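Local coordinates for N-acetylcysteine deacetylase (Bacillus subtilis, PDB 1YSJ), which probably catalyses the deacetylation of N-acetylcysteine to cysteine and acetate, serving the use of S-(2-succino)cysteine as a sulfur source, and binds two divalent metal ions per subunit, at residues Ile94-Asp99 and Phe126-Ile131; Ile152-Glu157 and Gly348-Leu353; Asp204-Val209 and Gly275-Phe280; Ala287-Met292 and Phe309-Tyr314. The protein carries 1 engineered substitution. All coordinates share one frame; numbering follows the deposited sequence.

The four contacts fall into two pairs, one at the dinuclear nickel site and one in a separate domain away from it. Contacts 1 and 2 have their centres about 10 Å apart and share the sheet in which strands 91-97 and 148-154 are neighbours; Arg-95 of contact 1 forms salt bridges to Glu-349 and Asp-350 of contact 2. Asp-97 and Glu-157 both bring their side chains to within about 4 Å of a bound nickel ion. Contact 3 pairs the two inner strands of a four-stranded sheet, and contact 4, its centre about 6 Å away, packs a helix on that sheet. Contact 4 comes within about 5 Å of contact 2 at their nearest atoms.

Contact 1 of 4, residues Ile94-Asp99 and Phe126-Ile131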
loop_
_atom_site.group_PDB
_atom_site.type_symbol
_atom_site.label_atom_id
_atom_site.label_comp_id
_atom_site.label_asym_id
_atom_site.label_seq_id
_atom_site.Cartn_x
_atom_site.Cartn_y
_atom_site.Cartn_z
ATOM N N ILE A 94 -7.637 -22.348 37.701
ATOM C CA ILE A 94 -6.656 -22.961 36.815
ATOM C C ILE A 94 -7.210 -22.942 35.386
ATOM O O ILE A 94 -8.326 -23.398 35.127
ATOM C CB ILE A 94 -6.277 -24.396 37.254
ATOM C CG1 ILE A 94 -5.633 -24.377 38.646
ATOM C CG2 ILE A 94 -5.322 -25.031 36.237
ATOM C CD1 ILE A 94 -5.413 -25.761 39.257
ATOM N N ARG A 95 -6.422 -22.410 34.465
ATOM C CA ARG A 95 -6.914 -22.106 33.138
ATOM C C ARG A 95 -6.248 -22.944 32.050
ATOM O O ARG A 95 -5.028 -23.116 32.044
ATOM C CB ARG A 95 -6.747 -20.606 32.868
ATOM C CG ARG A 95 -7.201 -20.118 31.496
ATOM C CD ARG A 95 -6.090 -20.264 30.460
ATOM N NE ARG A 95 -6.210 -19.255 29.419
ATOM C CZ ARG A 95 -5.228 -18.906 28.596
ATOM N NH1 ARG A 95 -4.040 -19.495 28.676
ATOM N NH2 ARG A 95 -5.439 -17.960 27.693
ATOM N N ALA A 96 -7.073 -23.458 31.139
ATOM C CA ALA A 96 -6.610 -24.053 29.881
ATOM C C ALA A 96 -7.350 -23.422 28.699
ATOM O O ALA A 96 -8.516 -23.048 28.819
ATOM C CB ALA A 96 -6.821 -25.565 29.892
ATOM N N ASP A 97 -6.669 -23.300 27.564
ATOM C CA ASP A 97 -7.285 -22.806 26.323
ATOM C C ASP A 97 -7.683 -23.963 25.411
ATOM O O ASP A 97 -6.978 -24.965 25.340
ATOM C CB ASP A 97 -6.363 -21.819 25.594
ATOM C CG ASP A 97 -4.884 -22.167 25.731
ATOM O OD1 ASP A 97 -4.544 -23.324 26.073
ATOM O OD2 ASP A 97 -4.054 -21.266 25.496
ATOM N N ILE A 98 -8.816 -23.831 24.721
ATOM C CA ILE A 98 -9.399 -24.979 24.001
ATOM C C ILE A 98 -9.486 -24.865 22.464
ATOM O O ILE A 98 -9.916 -25.811 21.803
ATOM C CB ILE A 98 -10.796 -25.376 24.585
ATOM C CG1 ILE A 98 -11.861 -24.303 24.291
ATOM C CG2 ILE A 98 -10.691 -25.655 26.081
ATOM C CD1 ILE A 98 -13.296 -24.740 24.598
ATOM N N ASP A 99 -9.088 -23.720 21.905
ATOM C CA ASP A 99 -9.240 -23.462 20.462
ATOM C C ASP A 99 -8.024 -23.849 19.603
ATOM O O ASP A 99 -6.886 -23.801 20.061
ATOM C CB ASP A 99 -9.632 -21.996 20.208
ATOM C CG ASP A 99 -8.576 -20.999 20.685
ATOM O OD1 ASP A 99 -7.827 -21.287 21.649
ATOM O OD2 ASP A 99 -8.513 -19.900 20.093
ATOM N N PHE A 126 -3.361 -30.493 24.273
ATOM C CA PHE A 126 -2.518 -30.853 25.417
ATOM C C PHE A 126 -2.859 -30.089 26.702
ATOM O O PHE A 126 -3.001 -30.705 27.759
ATOM C CB PHE A 126 -1.031 -30.698 25.070
ATOM C CG PHE A 126 -0.117 -30.681 26.270
ATOM C CD1 PHE A 126 0.189 -31.856 26.950
ATOM C CD2 PHE A 126 0.447 -29.485 26.713
ATOM C CE1 PHE A 126 1.031 -31.841 28.058
ATOM C CE2 PHE A 126 1.293 -29.458 27.821
ATOM C CZ PHE A 126 1.586 -30.640 28.496
ATOM N N HIS A 127 -2.982 -28.762 26.618
ATOM C CA HIS A 127 -3.332 -27.950 27.790
ATOM C C HIS A 127 -4.644 -28.416 28.404
ATOM O O HIS A 127 -4.732 -28.592 29.622
ATOM C CB HIS A 127 -3.438 -26.457 27.453
ATOM C CG HIS A 127 -2.184 -25.866 26.893
ATOM N ND1 HIS A 127 -2.190 -24.766 26.063
ATOM C CD2 HIS A 127 -0.886 -26.228 27.028
ATOM C CE1 HIS A 127 -0.949 -24.471 25.718
ATOM N NE2 HIS A 127 -0.141 -25.347 26.286
ATOM N N THR A 128 -5.647 -28.617 27.544
ATOM C CA THR A 128 -6.980 -29.049 27.955
ATOM C C THR A 128 -6.960 -30.410 28.653
ATOM O O THR A 128 -7.444 -30.531 29.780
ATOM C CB THR A 128 -7.964 -29.056 26.750
ATOM O OG1 THR A 128 -8.140 -27.711 26.280
ATOM C CG2 THR A 128 -9.323 -29.642 27.137
ATOM N N ALA A 129 -6.390 -31.415 27.993
ATOM C CA ALA A 129 -6.302 -32.765 28.562
ATOM C C ALA A 129 -5.546 -32.800 29.898
ATOM O O ALA A 129 -5.972 -33.488 30.824
ATOM C CB ALA A 129 -5.683 -33.732 27.568
ATOM N N SER A 130 -4.450 -32.042 29.988
ATOM C CA SER A 130 -3.663 -31.911 31.223
ATOM C C SER A 130 -4.485 -31.383 32.387
ATOM O O SER A 130 -4.465 -31.964 33.472
ATOM C CB SER A 130 -2.459 -30.988 31.012
ATOM O OG SER A 130 -1.485 -31.589 30.180
ATOM N N ILE A 131 -5.207 -30.288 32.153
ATOM C CA ILE A 131 -5.994 -29.628 33.198
ATOM C C ILE A 131 -7.261 -30.427 33.557
ATOM O O ILE A 131 -7.803 -30.285 34.661
ATOM C CB ILE A 131 -6.292 -28.132 32.834
ATOM C CG1 ILE A 131 -4.989 -27.333 32.666
ATOM C CG2 ILE A 131 -7.186 -27.441 33.870
ATOM C CD1 ILE A 131 -3.988 -27.475 33.815
#
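Ile-131 and Ala-96 make the apolar half of this helix-on-strand contact. Ala-96 CB points at the helix and sits 3.8 Å from Ile-131 CG1, with His-127 O also against it. Ile-131 keeps CG1 beside its own backbone N and folds again at chi2 (-50°), which brings CD1 back along the strand to lie 3.7 Å from Ile-94 CG2. The two isoleucines thus meet through their branches. Small alanine lets the helix come close: the CA atoms of Ala-96 and Thr-128 are 5.4 Å apart.

Thr-128 flanks the alanine toward the end of the strand. Its OG1 hydrogen-bonds back to His-124 O, one turn earlier, and lies 3.3 Å from Ile-98 CG2, so a satisfied hydroxyl rests against a methyl group. Phe-153 of the next strand also touches Thr-128 and Ile-98.

Further along, the contact turns polar. His-127 ND1 donates to Asp-97 OD1 at 2.8 Å, in the ring plane and onto the syn lone pair; ring and carboxylate are nearly coplanar, 22° apart. On the ring's other nitrogen, NE2 is paired with Asn-183 N, so both nitrogens are held and the imidazole has little freedom to flip. It lies edge-to-face with His-182, while Asp-97 touches His-124; both of these histidines bind nickel. The whole is the first half of a beta-alpha-beta crossover, strand 91-97 through helix 124-139 to parallel strand 148-154, with a His-carboxylate pair in the second shell of the dinuclear metal site of an M20 peptidase.

Contact 2 of 4, residues Ile152-Glu157 and Gly348-Leu353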
loop_
_atom_site.group_PDB
_atom_site.type_symbol
_atom_site.label_atom_id
_atom_site.label_comp_id
_atom_site.label_asym_id
_atom_site.label_seq_id
_atom_site.Cartn_x
_atom_site.Cartn_y
_atom_site.Cartn_z
ATOM N N ILE A 152 -11.105 -23.330 34.367
ATOM C CA ILE A 152 -11.517 -22.490 33.255
ATOM C C ILE A 152 -11.008 -23.096 31.949
ATOM O O ILE A 152 -9.801 -23.145 31.695
ATOM C CB ILE A 152 -10.987 -21.034 33.426
ATOM C CG1 ILE A 152 -11.549 -20.414 34.708
ATOM C CG2 ILE A 152 -11.330 -20.168 32.209
ATOM C CD1 ILE A 152 -10.843 -19.148 35.148
ATOM N N PHE A 153 -11.941 -23.578 31.139
ATOM C CA PHE A 153 -11.614 -24.058 29.807
ATOM C C PHE A 153 -12.074 -22.990 28.822
ATOM O O PHE A 153 -13.244 -22.898 28.470
ATOM C CB PHE A 153 -12.227 -25.444 29.550
ATOM C CG PHE A 153 -11.695 -26.513 30.475
ATOM C CD1 PHE A 153 -12.321 -26.777 31.694
ATOM C CD2 PHE A 153 -10.559 -27.241 30.138
ATOM C CE1 PHE A 153 -11.832 -27.751 32.557
ATOM C CE2 PHE A 153 -10.055 -28.224 30.998
ATOM C CZ PHE A 153 -10.695 -28.478 32.210
ATOM N N GLN A 154 -11.114 -22.173 28.409
ATOM C CA GLN A 154 -11.378 -20.907 27.762
ATOM C C GLN A 154 -11.368 -21.001 26.236
ATOM O O GLN A 154 -10.411 -21.510 25.649
ATOM C CB GLN A 154 -10.336 -19.882 28.230
ATOM C CG GLN A 154 -10.412 -18.541 27.520
ATOM C CD GLN A 154 -9.094 -17.809 27.500
ATOM O OE1 GLN A 154 -8.498 -17.547 28.550
ATOM N NE2 GLN A 154 -8.633 -17.455 26.302
ATOM N N PRO A 155 -12.419 -20.470 25.585
ATOM C CA PRO A 155 -12.420 -20.430 24.123
ATOM C C PRO A 155 -11.586 -19.259 23.616
ATOM O O PRO A 155 -11.255 -18.367 24.392
ATOM C CB PRO A 155 -13.893 -20.184 23.791
ATOM C CG PRO A 155 -14.399 -19.378 24.948
ATOM C CD PRO A 155 -13.636 -19.859 26.159
ATOM N N ALA A 156 -11.233 -19.285 22.332
ATOM C CA ALA A 156 -10.766 -18.091 21.616
ATOM C C ALA A 156 -9.507 -17.398 22.175
ATOM O O ALA A 156 -9.445 -16.161 22.232
ATOM C CB ALA A 156 -11.920 -17.081 21.475
ATOM N N GLU A 157 -8.513 -18.183 22.586
ATOM C CA GLU A 157 -7.222 -17.614 22.982
ATOM C C GLU A 157 -6.501 -17.051 21.759
ATOM O O GLU A 157 -5.887 -15.981 21.820
ATOM C CB GLU A 157 -6.349 -18.661 23.678
ATOM C CG GLU A 157 -5.052 -18.120 24.300
ATOM C CD GLU A 157 -3.925 -17.897 23.288
ATOM O OE1 GLU A 157 -3.808 -18.677 22.315
ATOM O OE2 GLU A 157 -3.148 -16.936 23.473
ATOM N N GLY A 348 1.906 -12.857 22.475
ATOM C CA GLY A 348 0.936 -12.366 23.446
ATOM C C GLY A 348 -0.043 -13.457 23.827
ATOM O O GLY A 348 -0.406 -14.295 23.001
ATOM N N GLU A 349 -0.462 -13.453 25.086
ATOM C CA GLU A 349 -1.401 -14.442 25.587
ATOM C C GLU A 349 -2.512 -13.705 26.324
ATOM O O GLU A 349 -2.238 -12.803 27.115
ATOM C CB GLU A 349 -0.682 -15.422 26.517
ATOM C CG GLU A 349 -0.889 -16.904 26.173
ATOM C CD GLU A 349 -2.218 -17.474 26.667
ATOM O OE1 GLU A 349 -2.418 -18.703 26.541
ATOM O OE2 GLU A 349 -3.064 -16.708 27.178
ATOM N N ASP A 350 -3.764 -14.076 26.065
ATOM C CA ASP A 350 -4.878 -13.361 26.691
ATOM C C ASP A 350 -5.077 -13.714 28.169
ATOM O O ASP A 350 -5.890 -13.094 28.854
ATOM C CB ASP A 350 -6.171 -13.411 25.852
ATOM C CG ASP A 350 -6.882 -14.755 25.884
ATOM O OD1 ASP A 350 -6.320 -15.785 26.321
ATOM O OD2 ASP A 350 -8.048 -14.769 25.444
ATOM N N PHE A 351 -4.287 -14.674 28.654
ATOM C CA PHE A 351 -4.166 -14.947 30.083
ATOM C C PHE A 351 -3.764 -13.677 30.845
ATOM O O PHE A 351 -4.117 -13.512 32.015
ATOM C CB PHE A 351 -3.147 -16.072 30.329
ATOM C CG PHE A 351 -3.017 -16.478 31.773
ATOM C CD1 PHE A 351 -3.885 -17.409 32.327
ATOM C CD2 PHE A 351 -2.019 -15.929 32.580
ATOM C CE1 PHE A 351 -3.768 -17.788 33.668
ATOM C CE2 PHE A 351 -1.896 -16.302 33.927
ATOM C CZ PHE A 351 -2.775 -17.233 34.466
ATOM N N ALA A 352 -3.038 -12.787 30.165
ATOM C CA ALA A 352 -2.599 -11.500 30.729
ATOM C C ALA A 352 -3.763 -10.622 31.186
ATOM O O ALA A 352 -3.637 -9.868 32.151
ATOM C CB ALA A 352 -1.747 -10.752 29.724
ATOM N N LEU A 353 -4.889 -10.730 30.484
ATOM C CA LEU A 353 -6.111 -10.016 30.844
ATOM C C LEU A 353 -6.619 -10.402 32.238
ATOM O O LEU A 353 -7.101 -9.546 32.982
ATOM C CB LEU A 353 -7.203 -10.246 29.794
ATOM C CG LEU A 353 -7.129 -9.466 28.479
ATOM C CD1 LEU A 353 -8.253 -9.910 27.567
ATOM C CD2 LEU A 353 -7.189 -7.952 28.698
HETATM O O HOH W 1 -0.654 -16.848 22.158
#
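The amide of Gln-154 and the carboxylate of Asp-350 meet from opposite directions, their planes turned 66° against each other. Gln-154 NE2 lies 2.9 Å from Asp-350 OD1 and gives it a nearly straight hydrogen bond (168°) that stays in the amide plane and lands on the syn lone pair. At the other end of the amide, OE1 is met by Tyr-354 OH and Arg-95 NE, while Asp-350 OD2 takes Ala-163 N.

Glu-157 comes in across the acid pair. With CG anti to the backbone N (chi1 -172°) and a bend at chi2, its CG packs 3.3 Å from Asp-350 OD1 and its carboxylate reaches the one of Glu-349, where Glu-157 OE2 is 3.6 Å from Glu-349 OE1. A water donates both to Glu-157 OE2 (2.8 Å) and to Gly-348 O, joining the two chain segments. Glu-349 OE2 in turn accepts from Phe-351 N at 2.8 Å, a capping bond at the turn leading into the short helix 351-355.

Three buried carboxylates are gathered here, and that of Glu-157 lies about 4 Å from a nickel ion. Arg-95 forms salt bridges to both Glu-349 and Asp-350, which probably offsets part of the negative charge that these two bring close to Glu-157.

Contact 3 of 4, residues Asp204-Val209 and Gly275-Phe280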
loop_
_atom_site.group_PDB
_atom_site.type_symbol
_atom_site.label_atom_id
_atom_site.label_comp_id
_atom_site.label_asym_id
_atom_site.label_seq_id
_atom_site.Cartn_x
_atom_site.Cartn_y
_atom_site.Cartn_z
ATOM N N ASP A 204 -0.017 -4.369 20.922
ATOM C CA ASP A 204 -0.865 -3.223 20.636
ATOM C C ASP A 204 -0.778 -2.866 19.172
ATOM O O ASP A 204 0.284 -2.976 18.559
ATOM C CB ASP A 204 -0.465 -2.027 21.499
ATOM C CG ASP A 204 -0.717 -2.267 22.979
ATOM O OD1 ASP A 204 0.192 -2.004 23.786
ATOM O OD2 ASP A 204 -1.820 -2.730 23.339
ATOM N N ARG A 205 -1.909 -2.443 18.621
ATOM C CA ARG A 205 -2.012 -2.073 17.219
ATOM C C ARG A 205 -1.907 -0.557 17.089
ATOM O O ARG A 205 -2.418 0.179 17.932
ATOM C CB ARG A 205 -3.352 -2.565 16.658
ATOM C CG ARG A 205 -3.461 -2.560 15.142
ATOM C CD ARG A 205 -4.842 -3.009 14.680
ATOM N NE ARG A 205 -5.845 -1.956 14.822
ATOM C CZ ARG A 205 -7.152 -2.128 14.644
ATOM N NH1 ARG A 205 -7.638 -3.318 14.314
ATOM N NH2 ARG A 205 -7.979 -1.103 14.802
ATOM N N PHE A 206 -1.231 -0.098 16.041
ATOM C CA PHE A 206 -1.204 1.331 15.717
ATOM C C PHE A 206 -1.461 1.569 14.233
ATOM O O PHE A 206 -1.188 0.702 13.410
ATOM C CB PHE A 206 0.116 1.985 16.152
ATOM C CG PHE A 206 1.299 1.612 15.298
ATOM C CD1 PHE A 206 2.116 0.545 15.648
ATOM C CD2 PHE A 206 1.607 2.343 14.148
ATOM C CE1 PHE A 206 3.215 0.201 14.865
ATOM C CE2 PHE A 206 2.696 2.001 13.358
ATOM C CZ PHE A 206 3.503 0.926 13.720
ATOM N N GLU A 207 -1.985 2.750 13.912
ATOM C CA GLU A 207 -2.219 3.174 12.539
ATOM C C GLU A 207 -1.809 4.638 12.377
ATOM O O GLU A 207 -2.189 5.489 13.183
ATOM C CB GLU A 207 -3.696 2.992 12.170
ATOM C CG GLU A 207 -4.063 3.449 10.750
ATOM C CD GLU A 207 -5.567 3.450 10.486
ATOM O OE1 GLU A 207 -6.001 4.164 9.553
ATOM O OE2 GLU A 207 -6.311 2.741 11.208
ATOM N N ILE A 208 -1.025 4.923 11.342
ATOM C CA ILE A 208 -0.649 6.302 11.021
ATOM C C ILE A 208 -1.066 6.675 9.605
ATOM O O ILE A 208 -0.708 5.989 8.647
ATOM C CB ILE A 208 0.867 6.572 11.202
ATOM C CG1 ILE A 208 1.346 6.073 12.564
ATOM C CG2 ILE A 208 1.159 8.063 11.051
ATOM C CD1 ILE A 208 2.835 6.179 12.777
ATOM N N VAL A 209 -1.831 7.758 9.493
ATOM C CA VAL A 209 -2.226 8.327 8.204
ATOM C C VAL A 209 -1.476 9.644 7.989
ATOM O O VAL A 209 -1.525 10.540 8.838
ATOM C CB VAL A 209 -3.766 8.564 8.122
ATOM C CG1 VAL A 209 -4.150 9.215 6.795
ATOM C CG2 VAL A 209 -4.533 7.255 8.310
ATOM N N GLY A 275 0.780 -1.381 12.198
ATOM C CA GLY A 275 1.635 -2.406 12.777
ATOM C C GLY A 275 1.396 -2.600 14.260
ATOM O O GLY A 275 0.376 -2.163 14.805
ATOM N N THR A 276 2.352 -3.250 14.913
ATOM C CA THR A 276 2.228 -3.584 16.323
ATOM C C THR A 276 3.403 -3.076 17.140
ATOM O O THR A 276 4.524 -2.959 16.643
ATOM C CB THR A 276 2.109 -5.108 16.554
ATOM O OG1 THR A 276 3.125 -5.784 15.808
ATOM C CG2 THR A 276 0.752 -5.616 16.122
ATOM N N VAL A 277 3.115 -2.772 18.400
ATOM C CA VAL A 277 4.133 -2.466 19.386
ATOM C C VAL A 277 4.137 -3.581 20.433
ATOM O O VAL A 277 3.078 -4.043 20.872
ATOM C CB VAL A 277 3.877 -1.101 20.056
ATOM C CG1 VAL A 277 5.037 -0.729 20.962
ATOM C CG2 VAL A 277 3.672 -0.025 19.001
ATOM N N ARG A 278 5.334 -4.018 20.810
ATOM C CA ARG A 278 5.509 -5.037 21.833
ATOM C C ARG A 278 6.461 -4.554 22.922
ATOM O O ARG A 278 7.598 -4.167 22.644
ATOM C CB ARG A 278 5.993 -6.346 21.207
ATOM C CG ARG A 278 4.977 -6.952 20.249
ATOM C CD ARG A 278 5.474 -8.212 19.578
ATOM N NE ARG A 278 4.501 -8.684 18.593
ATOM C CZ ARG A 278 4.513 -9.889 18.026
ATOM N NH1 ARG A 278 3.574 -10.206 17.142
ATOM N NH2 ARG A 278 5.451 -10.777 18.339
ATOM N N THR A 279 5.966 -4.549 24.158
ATOM C CA THR A 279 6.745 -4.129 25.324
ATOM C C THR A 279 6.699 -5.206 26.406
ATOM O O THR A 279 5.859 -6.107 26.359
ATOM C CB THR A 279 6.207 -2.818 25.943
ATOM O OG1 THR A 279 5.013 -3.096 26.685
ATOM C CG2 THR A 279 5.914 -1.766 24.872
ATOM N N PHE A 280 7.595 -5.100 27.383
ATOM C CA PHE A 280 7.595 -6.009 28.526
ATOM C C PHE A 280 7.286 -5.309 29.848
ATOM O O PHE A 280 6.815 -5.946 30.788
ATOM C CB PHE A 280 8.903 -6.806 28.600
ATOM C CG PHE A 280 9.000 -7.893 27.566
ATOM C CD1 PHE A 280 8.387 -9.129 27.777
ATOM C CD2 PHE A 280 9.678 -7.677 26.368
ATOM C CE1 PHE A 280 8.461 -10.137 26.819
ATOM C CE2 PHE A 280 9.757 -8.681 25.400
ATOM C CZ PHE A 280 9.149 -9.911 25.626
HETATM O O HOH W 2 2.459 -3.045 23.357
#
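Four backbone hydrogen bonds stitch Asp-204 to Val-277 and Phe-206 to Gly-275. The shortest, from Val-277 N to Asp-204 O, measures 2.8 Å, and Phe-206 N reaches Gly-275 O at 2.9 Å. Between these hydrogen-bonded pairs, Arg-205 and Thr-276 form a non-hydrogen-bonded pair, their CA atoms 4.6 Å apart. A water donates to both Val-277 O and Asp-204 OD1, while the aspartate's other oxygen holds Arg-285 in a salt bridge and accepts from Tyr-314 N.

The packing centres on Phe-206. Its CG sits between the backbone N and the carbonyl carbon (chi1 73°), which swings the ring across to the neighbouring strand and lays one face over Gly-275: the CA of Gly-275 is 4.1 Å from the Phe-206 ring centroid, a CH-pi contact. With no side chain on Gly-275 the ring can lie directly over its backbone, as in the aromatic rescue of a glycine in a beta sheet. Alongside, Val-277 CG2 touches Phe-206 CD1 at 3.7 Å. Replacing Phe-206 with an alanine would probably uncover Gly-275 and leave a gap beside Val-277 and Met-292.

The opposite face, bearing Arg-205 and Thr-276, meets Trp-264 of the second subunit, which makes a cation-pi contact with the arginine. Strands 197-211 and 270-278 are the inner pair of a ferredoxin-like beta-alpha-beta-beta-alpha-beta domain, the dimerisation domain of the M20 family.

Contact 4 of 4, residues Ala287-Met292 and Phe309-Tyr314; sequences AVPEHM and FKWFPY
Pro-289 lies flat over the indole of Trp-311: its CB is 3.7 Å from the centroid of the six-membered ring, only 14° off the normal, a CH-pi contact. CG and CD continue across the same ring system toward CZ2 and CH2. Trp-311 holds its CG anti to the backbone N (chi1 -177°), which lifts the indole off the strand to receive the proline. Val-288 comes in obliquely, CG2 being 4.4 Å from Trp-311 CH2.

Phe-309, two residues earlier on the same side of the strand, shows one face to the carbonyl oxygen of Pro-289, 3.8 Å from Phe-309 CE2. Here helix 282-302 runs nearly antiparallel to strand 306-320 (163° between the short segments), an alpha-beta pair of the ferredoxin-like domain in which the helix covers one side of the sheet. With an alanine in place of Trp-311, Pro-289 would probably lose the ring it rests on and a gap would be likely to open beside Val-277.

Met-292, present as selenomethionine, meets Phe-309 at about a right angle, with CB 3.8 Å from Phe-309 CE1. A bend at chi3 turns its CE back near the same ring carbon, and SE lies 4.4 Å from Trp-311 CZ3. From the inner strands, Phe-206 and Val-277 also pack against Met-292.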
loop_
_atom_site.group_PDB
_atom_site.type_symbol
_atom_site.label_atom_id
_atom_site.label_comp_id
_atom_site.label_asym_id
_atom_site.label_seq_id
_atom_site.Cartn_x
_atom_site.Cartn_y
_atom_site.Cartn_z
ATOM N N ALA A 287 4.441 4.800 27.391
ATOM C CA ALA A 287 5.325 5.867 26.901
ATOM C C ALA A 287 5.638 5.814 25.404
ATOM O O ALA A 287 5.923 6.849 24.796
ATOM C CB ALA A 287 6.617 5.905 27.719
ATOM N N VAL A 288 5.587 4.621 24.813
ATOM C CA VAL A 288 5.919 4.462 23.389
ATOM C C VAL A 288 4.931 5.098 22.394
ATOM O O VAL A 288 5.380 5.673 21.402
ATOM C CB VAL A 288 6.258 2.993 22.980
ATOM C CG1 VAL A 288 7.621 2.592 23.525
ATOM C CG2 VAL A 288 5.178 2.020 23.426
ATOM N N PRO A 289 3.602 4.999 22.640
ATOM C CA PRO A 289 2.681 5.642 21.688
ATOM C C PRO A 289 2.907 7.148 21.533
ATOM O O PRO A 289 2.868 7.659 20.412
ATOM C CB PRO A 289 1.290 5.352 22.273
ATOM C CG PRO A 289 1.521 4.962 23.680
ATOM C CD PRO A 289 2.864 4.314 23.718
ATOM N N GLU A 290 3.148 7.840 22.645
ATOM C CA GLU A 290 3.438 9.272 22.623
ATOM C C GLU A 290 4.764 9.576 21.930
ATOM O O GLU A 290 4.876 10.573 21.216
ATOM C CB GLU A 290 3.437 9.854 24.041
ATOM C CG GLU A 290 2.043 10.161 24.599
ATOM C CD GLU A 290 1.432 11.454 24.053
ATOM O OE1 GLU A 290 2.086 12.156 23.248
ATOM O OE2 GLU A 290 0.286 11.773 24.442
ATOM N N HIS A 291 5.756 8.714 22.140
ATOM C CA HIS A 291 7.051 8.857 21.484
ATOM C C HIS A 291 6.931 8.628 19.975
ATOM O O HIS A 291 7.581 9.312 19.183
ATOM C CB HIS A 291 8.085 7.911 22.103
ATOM C CG HIS A 291 9.503 8.292 21.806
ATOM N ND1 HIS A 291 10.218 9.175 22.588
ATOM C CD2 HIS A 291 10.339 7.916 20.807
ATOM C CE1 HIS A 291 11.431 9.325 22.086
ATOM N NE2 HIS A 291 11.530 8.571 21.005
HETATM N N MSE A 292 6.085 7.675 19.592
HETATM C CA MSE A 292 5.814 7.372 18.187
HETATM C C MSE A 292 5.000 8.474 17.525
HETATM O O MSE A 292 5.152 8.736 16.334
HETATM C CB MSE A 292 5.063 6.050 18.060
HETATM C CG MSE A 292 5.867 4.823 18.455
HETATM SE SE MSE A 292 4.821 3.187 18.229
HETATM C CE MSE A 292 4.632 3.239 16.281
ATOM N N PHE A 309 -2.314 9.781 14.215
ATOM C CA PHE A 309 -1.848 8.601 14.941
ATOM C C PHE A 309 -3.002 7.972 15.703
ATOM O O PHE A 309 -3.667 8.636 16.498
ATOM C CB PHE A 309 -0.703 8.962 15.896
ATOM C CG PHE A 309 -0.071 7.772 16.567
ATOM C CD1 PHE A 309 1.003 7.116 15.979
ATOM C CD2 PHE A 309 -0.545 7.310 17.795
ATOM C CE1 PHE A 309 1.593 6.018 16.594
ATOM C CE2 PHE A 309 0.038 6.207 18.420
ATOM C CZ PHE A 309 1.109 5.560 17.817
ATOM N N LYS A 310 -3.237 6.690 15.448
ATOM C CA LYS A 310 -4.284 5.946 16.143
ATOM C C LYS A 310 -3.696 4.755 16.890
ATOM O O LYS A 310 -2.822 4.060 16.377
ATOM C CB LYS A 310 -5.365 5.485 15.166
ATOM C CG LYS A 310 -6.268 6.597 14.661
ATOM C CD LYS A 310 -7.521 6.031 14.011
ATOM C CE LYS A 310 -8.377 7.135 13.412
ATOM N NZ LYS A 310 -9.687 6.619 12.920
ATOM N N TRP A 311 -4.189 4.530 18.104
ATOM C CA TRP A 311 -3.665 3.497 18.993
ATOM C C TRP A 311 -4.789 2.557 19.420
ATOM O O TRP A 311 -5.825 3.007 19.919
ATOM C CB TRP A 311 -3.023 4.165 20.209
ATOM C CG TRP A 311 -2.364 3.244 21.195
ATOM C CD1 TRP A 311 -2.875 2.822 22.394
ATOM C CD2 TRP A 311 -1.060 2.662 21.089
ATOM N NE1 TRP A 311 -1.973 2.003 23.033
ATOM C CE2 TRP A 311 -0.850 1.889 22.257
ATOM C CE3 TRP A 311 -0.049 2.713 20.119
ATOM C CZ2 TRP A 311 0.333 1.173 22.484
ATOM C CZ3 TRP A 311 1.128 1.998 20.343
ATOM C CH2 TRP A 311 1.306 1.236 21.519
ATOM N N PHE A 312 -4.585 1.257 19.217
ATOM C CA PHE A 312 -5.605 0.253 19.546
ATOM C C PHE A 312 -5.046 -0.860 20.429
ATOM O O PHE A 312 -4.416 -1.794 19.923
ATOM C CB PHE A 312 -6.225 -0.346 18.276
ATOM C CG PHE A 312 -6.675 0.678 17.274
ATOM C CD1 PHE A 312 -5.845 1.048 16.219
ATOM C CD2 PHE A 312 -7.930 1.268 17.379
ATOM C CE1 PHE A 312 -6.256 1.987 15.285
ATOM C CE2 PHE A 312 -8.351 2.213 16.449
ATOM C CZ PHE A 312 -7.511 2.574 15.400
ATOM N N PRO A 313 -5.269 -0.761 21.753
ATOM C CA PRO A 313 -4.801 -1.778 22.694
ATOM C C PRO A 313 -5.383 -3.163 22.403
ATOM O O PRO A 313 -6.584 -3.300 22.140
ATOM C CB PRO A 313 -5.289 -1.259 24.051
ATOM C CG PRO A 313 -5.467 0.208 23.852
ATOM C CD PRO A 313 -5.966 0.337 22.447
ATOM N N TYR A 314 -4.512 -4.167 22.442
ATOM C CA TYR A 314 -4.873 -5.541 22.127
ATOM C C TYR A 314 -4.644 -6.419 23.361
ATOM O O TYR A 314 -5.595 -6.988 23.904
ATOM C CB TYR A 314 -4.055 -6.009 20.913
ATOM C CG TYR A 314 -4.382 -7.379 20.351
ATOM C CD1 TYR A 314 -5.572 -7.614 19.664
ATOM C CD2 TYR A 314 -3.473 -8.431 20.471
ATOM C CE1 TYR A 314 -5.859 -8.874 19.133
ATOM C CE2 TYR A 314 -3.747 -9.691 19.949
ATOM C CZ TYR A 314 -4.935 -9.904 19.277
ATOM O OH TYR A 314 -5.199 -11.151 18.760
#